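Local coordinates for protein esterase LipW (Mycobacterium marinum, PDB 3QH4) that probably hydrolyses ester bonds as a mycobacterial esterase of the alpha/beta hydrolase fold, with strict selectivity for its substrates, at residues 192-197 and 289-294; 254-259 and 283-288. All coordinates share one frame; numbering follows the deposited sequence.

Overall arrangement
Both contacts lie at one end of the central sheet of an alpha/beta hydrolase fold, with centres about 9 Å apart. Interaction 1 starts from strand 189-193 and interaction 2 from strand 250-255, its parallel neighbour in the sheet. Along the chain the order is 192-197, 254-259, 283-288, 289-294, so the two segments of interaction 2 fall between those of interaction 1. Segment 283-288 runs directly into 289-294 and helix 290-293. The two contacts touch where Phe290 packs on Phe283. Residues of both also meet at His288: Gln194 O at CE1 and Asp258 at ND1. His288, Asp258 and Ser166 are arranged as expected for a Ser-His-Asp triad, probably the catalytic one.

Interaction 1: 192-197 and 289-294; sequences LHQPVL and GFDSLL
His193 and Gln194 reach across to Gly289, Phe290 and Asp291 in the alpha/beta hydrolase fold. They join the end of strand 189-193 to the start of helix 290-293, just after His288. The tight part is centred on the His193 ring. His193 CG lies anti to the backbone N (chi1 178°), on the side of Asp291. The ring meets the Asp291 carboxylate tip to tip, and His193 NE2 donates to Asp291 OD1 at 2.8 Å. The acceptor lies near the ring plane, but OD1 is met from above the carboxylate plane. Thr253 OG1 bonds to His193 ND1, so both ring nitrogens have partners and the rotation of the ring is fixed. The rings of His193 and Phe290 form an offset edge-to-face pair with planes at 88°. His193 CE1 comes obliquely to Phe290 CE1 at 3.9 Å. CG of Gln194 lies over the centre of one His193 face.

Gln194 carries the second bond. Its chain runs extended beyond CG, and OE1 accepts from the backbone N of Gly289, the N-cap residue of helix 290-293, at 2.9 Å. The bond is nearly straight, 166° at the hydrogen. Ser165 OG also bonds to Gln194 NE2, so the amide links the helix start to the probable nucleophile elbow.

The looser side lies toward exposed Ser292. There a water joins the two segments. It donates to Asp291 OD1, bonds to Ser292 OG and accepts a weak bond from Gln194 NE2. Asp291 OD1 is therefore gripped twice, by His193 NE2 and by this water at 2.7 Å.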
loop_
_atom_site.group_PDB
_atom_site.type_symbol
_atom_site.label_atom_id
_atom_site.label_comp_id
_atom_site.label_asym_id
_atom_site.label_seq_id
_atom_site.Cartn_x
_atom_site.Cartn_y
_atom_site.Cartn_z
ATOM N N LEU A 192 -1.160 -5.110 5.030
ATOM C CA LEU A 192 -1.919 -3.892 4.697
ATOM C C LEU A 192 -1.409 -2.758 5.595
ATOM O O LEU A 192 -1.771 -2.662 6.788
ATOM C CB LEU A 192 -3.426 -4.109 4.895
ATOM C CG LEU A 192 -4.040 -5.348 4.242
ATOM C CD1 LEU A 192 -5.508 -5.489 4.623
ATOM C CD2 LEU A 192 -3.913 -5.297 2.709
ATOM N N HIS A 193 -0.551 -1.922 5.031
ATOM C CA HIS A 193 -0.082 -0.754 5.775
ATOM C C HIS A 193 -0.962 0.472 5.535
ATOM O O HIS A 193 -1.192 0.873 4.389
ATOM C CB HIS A 193 1.407 -0.464 5.475
ATOM C CG HIS A 193 1.928 0.759 6.169
ATOM N ND1 HIS A 193 1.718 0.994 7.513
ATOM C CD2 HIS A 193 2.661 1.805 5.711
ATOM C CE1 HIS A 193 2.284 2.143 7.849
ATOM N NE2 HIS A 193 2.850 2.660 6.773
ATOM N N GLN A 194 -1.406 1.059 6.649
ATOM C CA GLN A 194 -2.307 2.225 6.690
ATOM C C GLN A 194 -3.318 2.194 5.521
ATOM O O GLN A 194 -3.414 3.175 4.769
ATOM C CB GLN A 194 -1.469 3.540 6.744
ATOM C CG GLN A 194 -0.471 3.662 5.573
ATOM C CD GLN A 194 0.423 4.875 5.600
ATOM O OE1 GLN A 194 0.503 5.594 6.595
ATOM N NE2 GLN A 194 1.132 5.098 4.493
ATOM N N PRO A 195 -4.069 1.081 5.392
ATOM C CA PRO A 195 -4.920 0.879 4.197
ATOM C C PRO A 195 -6.141 1.790 4.084
ATOM O O PRO A 195 -6.781 2.149 5.082
ATOM C CB PRO A 195 -5.380 -0.573 4.322
ATOM C CG PRO A 195 -5.417 -0.836 5.854
ATOM C CD PRO A 195 -4.174 -0.062 6.332
ATOM N N VAL A 196 -6.389 2.208 2.859
ATOM C CA VAL A 196 -7.638 2.832 2.477
ATOM C C VAL A 196 -8.640 1.679 2.308
ATOM O O VAL A 196 -8.383 0.767 1.511
ATOM C CB VAL A 196 -7.409 3.604 1.160
ATOM C CG1 VAL A 196 -8.755 4.030 0.594
ATOM C CG2 VAL A 196 -6.497 4.833 1.454
ATOM N N LEU A 197 -9.767 1.712 3.031
ATOM C CA LEU A 197 -10.674 0.565 3.076
ATOM C C LEU A 197 -12.132 0.854 2.826
ATOM O O LEU A 197 -12.832 -0.023 2.326
ATOM C CB LEU A 197 -10.543 -0.160 4.444
ATOM C CG LEU A 197 -9.189 -0.816 4.661
ATOM C CD1 LEU A 197 -9.110 -1.248 6.094
ATOM C CD2 LEU A 197 -9.057 -2.015 3.749
ATOM N N GLY A 289 1.483 8.278 6.377
ATOM C CA GLY A 289 2.691 8.417 5.582
ATOM C C GLY A 289 3.915 8.613 6.459
ATOM O O GLY A 289 4.962 8.991 5.935
ATOM N N PHE A 290 3.801 8.345 7.775
ATOM C CA PHE A 290 4.928 8.602 8.709
ATOM C C PHE A 290 6.241 7.942 8.292
ATOM O O PHE A 290 7.304 8.557 8.411
ATOM C CB PHE A 290 4.574 8.256 10.171
ATOM C CG PHE A 290 4.339 6.770 10.434
ATOM C CD1 PHE A 290 3.044 6.241 10.317
ATOM C CD2 PHE A 290 5.403 5.926 10.827
ATOM C CE1 PHE A 290 2.798 4.896 10.598
ATOM C CE2 PHE A 290 5.181 4.588 11.096
ATOM C CZ PHE A 290 3.871 4.063 10.972
ATOM N N ASP A 291 6.158 6.721 7.771
ATOM C CA ASP A 291 7.368 5.978 7.429
ATOM C C ASP A 291 7.996 6.466 6.128
ATOM O O ASP A 291 9.191 6.217 5.910
ATOM C CB ASP A 291 7.112 4.475 7.367
ATOM C CG ASP A 291 6.036 4.130 6.354
ATOM O OD1 ASP A 291 4.900 4.620 6.511
ATOM O OD2 ASP A 291 6.346 3.417 5.373
ATOM N N SER A 292 7.213 7.169 5.295
ATOM C CA SER A 292 7.738 7.866 4.105
ATOM C C SER A 292 8.355 9.214 4.459
ATOM O O SER A 292 9.423 9.591 3.910
ATOM C CB SER A 292 6.606 8.061 3.085
ATOM O OG SER A 292 6.149 6.793 2.634
ATOM N N LEU A 293 7.699 9.945 5.361
ATOM C CA LEU A 293 8.178 11.251 5.816
ATOM C C LEU A 293 9.498 11.159 6.575
ATOM O O LEU A 293 10.362 12.033 6.412
ATOM C CB LEU A 293 7.130 11.974 6.686
ATOM C CG LEU A 293 5.843 12.426 5.957
ATOM C CD1 LEU A 293 4.678 12.609 6.939
ATOM C CD2 LEU A 293 6.068 13.726 5.154
ATOM N N LEU A 294 9.645 10.107 7.380
ATOM C CA LEU A 294 10.814 9.969 8.259
ATOM C C LEU A 294 11.245 8.515 8.332
ATOM O O LEU A 294 11.044 7.874 9.347
ATOM C CB LEU A 294 10.471 10.444 9.676
ATOM C CG LEU A 294 10.672 11.869 10.136
ATOM C CD1 LEU A 294 10.577 11.968 11.666
ATOM C CD2 LEU A 294 12.022 12.446 9.636
HETATM O O HOH W 1 4.149 5.799 4.161
#

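Interaction 2: 254-259 and 283-288; sequences CGEIDP and FPRACH
Asp258 and His288 make the shortest hydrogen bond of this contact: His288 ND1 donates to Asp258 OD2 at 2.6 Å. OD2 lies in the ring plane and is met on its syn side. The carboxylate stands at 90° to the ring. Asp258 CG is anti to the backbone N (chi1 -177°), which places CG near His288. Asp258 OD1 caps Phe260 N, and His288 NE2 bonds to Ser166 OG. This is consistent with the Ser-His-Asp triad of the family, with Asp258 positioning the histidine.

Glu256 makes the next side-chain bond. Its OE2 takes Arg285 N at 2.7 Å, on the anti side of the carboxylate, where the chain turns a corner at 284-285. Backbone bonds join the chains further. Phe283 N donates to Cys254 O, Glu256 N to Phe283 O and Ile257 N to Ala286 O, each at 2.9 Å. A water donates to Ile257 O and accepts from His288 N.

Packing is close between the backbones. Gly255 CA makes a CA-H...O contact with Phe283 O at 3.4 Å, and Ala286 CB lies 4.1 Å from Gly255 CA. Ile257 CB packs against Ala286 O.

Strands 250-255 and 278-283 run parallel here at one edge of the sheet. Phe283 packs on helix 298-315, and its ring meets that of Phe290. Cys287 and Arg285 touch helix 17-20, while Asp258 leads toward helix 261-273.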
loop_
_atom_site.group_PDB
_atom_site.type_symbol
_atom_site.label_atom_id
_atom_site.label_comp_id
_atom_site.label_asym_id
_atom_site.label_seq_id
_atom_site.Cartn_x
_atom_site.Cartn_y
_atom_site.Cartn_z
ATOM N N CYS A 254 -1.385 1.106 11.283
ATOM C CA CYS A 254 -1.777 2.490 10.981
ATOM C C CYS A 254 -1.295 3.420 12.074
ATOM O O CYS A 254 -1.234 3.013 13.233
ATOM C CB CYS A 254 -3.312 2.566 10.904
ATOM S SG CYS A 254 -3.898 4.038 10.027
ATOM N N GLY A 255 -0.930 4.657 11.706
ATOM C CA GLY A 255 -0.651 5.704 12.712
ATOM C C GLY A 255 -1.971 6.154 13.321
ATOM O O GLY A 255 -3.003 6.053 12.682
ATOM N N GLU A 256 -1.939 6.669 14.551
ATOM C CA GLU A 256 -3.191 7.050 15.216
ATOM C C GLU A 256 -3.741 8.377 14.725
ATOM O O GLU A 256 -4.946 8.631 14.865
ATOM C CB GLU A 256 -3.048 7.082 16.741
ATOM C CG GLU A 256 -2.095 8.159 17.223
ATOM C CD GLU A 256 -2.117 8.375 18.731
ATOM O OE1 GLU A 256 -3.114 7.991 19.380
ATOM O OE2 GLU A 256 -1.134 8.949 19.257
ATOM N N ILE A 257 -2.881 9.224 14.163
ATOM C CA ILE A 257 -3.331 10.574 13.740
ATOM C C ILE A 257 -3.536 10.534 12.235
ATOM O O ILE A 257 -2.849 11.205 11.460
ATOM C CB ILE A 257 -2.341 11.714 14.214
ATOM C CG1 ILE A 257 -2.009 11.588 15.711
ATOM C CG2 ILE A 257 -2.872 13.160 13.894
ATOM C CD1 ILE A 257 -3.244 11.573 16.624
ATOM N N ASP A 258 -4.553 9.776 11.841
ATOM C CA ASP A 258 -4.692 9.378 10.436
ATOM C C ASP A 258 -6.194 9.218 10.197
ATOM O O ASP A 258 -6.862 8.470 10.930
ATOM C CB ASP A 258 -3.939 8.054 10.229
ATOM C CG ASP A 258 -3.947 7.573 8.757
ATOM O OD1 ASP A 258 -4.918 7.835 8.020
ATOM O OD2 ASP A 258 -2.981 6.882 8.348
ATOM N N PRO A 259 -6.735 9.910 9.186
ATOM C CA PRO A 259 -8.163 9.731 8.917
ATOM C C PRO A 259 -8.584 8.274 8.687
ATOM O O PRO A 259 -9.740 7.954 8.957
ATOM C CB PRO A 259 -8.397 10.604 7.661
ATOM C CG PRO A 259 -7.026 10.543 6.929
ATOM C CD PRO A 259 -6.066 10.696 8.122
ATOM N N PHE A 283 0.224 2.869 15.685
ATOM C CA PHE A 283 1.437 3.563 16.120
ATOM C C PHE A 283 1.077 4.938 16.644
ATOM O O PHE A 283 0.394 5.706 15.953
ATOM C CB PHE A 283 2.401 3.714 14.928
ATOM C CG PHE A 283 3.010 2.415 14.503
ATOM C CD1 PHE A 283 4.193 1.959 15.129
ATOM C CD2 PHE A 283 2.432 1.658 13.498
ATOM C CE1 PHE A 283 4.783 0.745 14.729
ATOM C CE2 PHE A 283 3.001 0.407 13.110
ATOM C CZ PHE A 283 4.185 -0.024 13.742
ATOM N N PRO A 284 1.530 5.252 17.862
ATOM C CA PRO A 284 1.161 6.522 18.542
ATOM C C PRO A 284 1.891 7.724 17.904
ATOM O O PRO A 284 2.982 7.555 17.350
ATOM C CB PRO A 284 1.631 6.273 19.992
ATOM C CG PRO A 284 2.839 5.365 19.849
ATOM C CD PRO A 284 2.500 4.459 18.642
ATOM N N ARG A 285 1.271 8.901 17.966
ATOM C CA ARG A 285 1.910 10.186 17.600
ATOM C C ARG A 285 2.422 10.225 16.142
ATOM O O ARG A 285 3.386 10.913 15.827
ATOM C CB ARG A 285 3.012 10.538 18.604
ATOM C CG ARG A 285 2.595 10.378 20.056
ATOM C CD ARG A 285 3.703 10.843 21.006
ATOM N NE ARG A 285 3.774 12.292 21.087
ATOM C CZ ARG A 285 4.847 12.983 21.488
ATOM N NH1 ARG A 285 5.994 12.371 21.798
ATOM N NH2 ARG A 285 4.772 14.301 21.561
ATOM N N ALA A 286 1.729 9.498 15.260
ATOM C CA ALA A 286 2.111 9.343 13.871
ATOM C C ALA A 286 0.922 9.614 12.931
ATOM O O ALA A 286 -0.175 9.116 13.152
ATOM C CB ALA A 286 2.665 7.902 13.628
ATOM N N CYS A 287 1.179 10.385 11.876
ATOM C CA CYS A 287 0.190 10.713 10.830
ATOM C C CYS A 287 0.313 9.780 9.655
ATOM O O CYS A 287 1.270 8.993 9.572
ATOM C CB CYS A 287 0.401 12.175 10.369
ATOM S SG CYS A 287 2.005 12.464 9.555
ATOM N N HIS A 288 -0.655 9.817 8.733
ATOM C CA HIS A 288 -0.514 9.023 7.512
ATOM C C HIS A 288 0.806 9.324 6.807
ATOM O O HIS A 288 1.200 10.488 6.668
ATOM C CB HIS A 288 -1.651 9.361 6.553
ATOM C CG HIS A 288 -1.880 8.310 5.518
ATOM N ND1 HIS A 288 -2.499 7.119 5.813
ATOM C CD2 HIS A 288 -1.604 8.277 4.190
ATOM C CE1 HIS A 288 -2.601 6.387 4.712
ATOM N NE2 HIS A 288 -2.080 7.077 3.709
HETATM O O HOH W 2 -2.672 11.850 8.666
#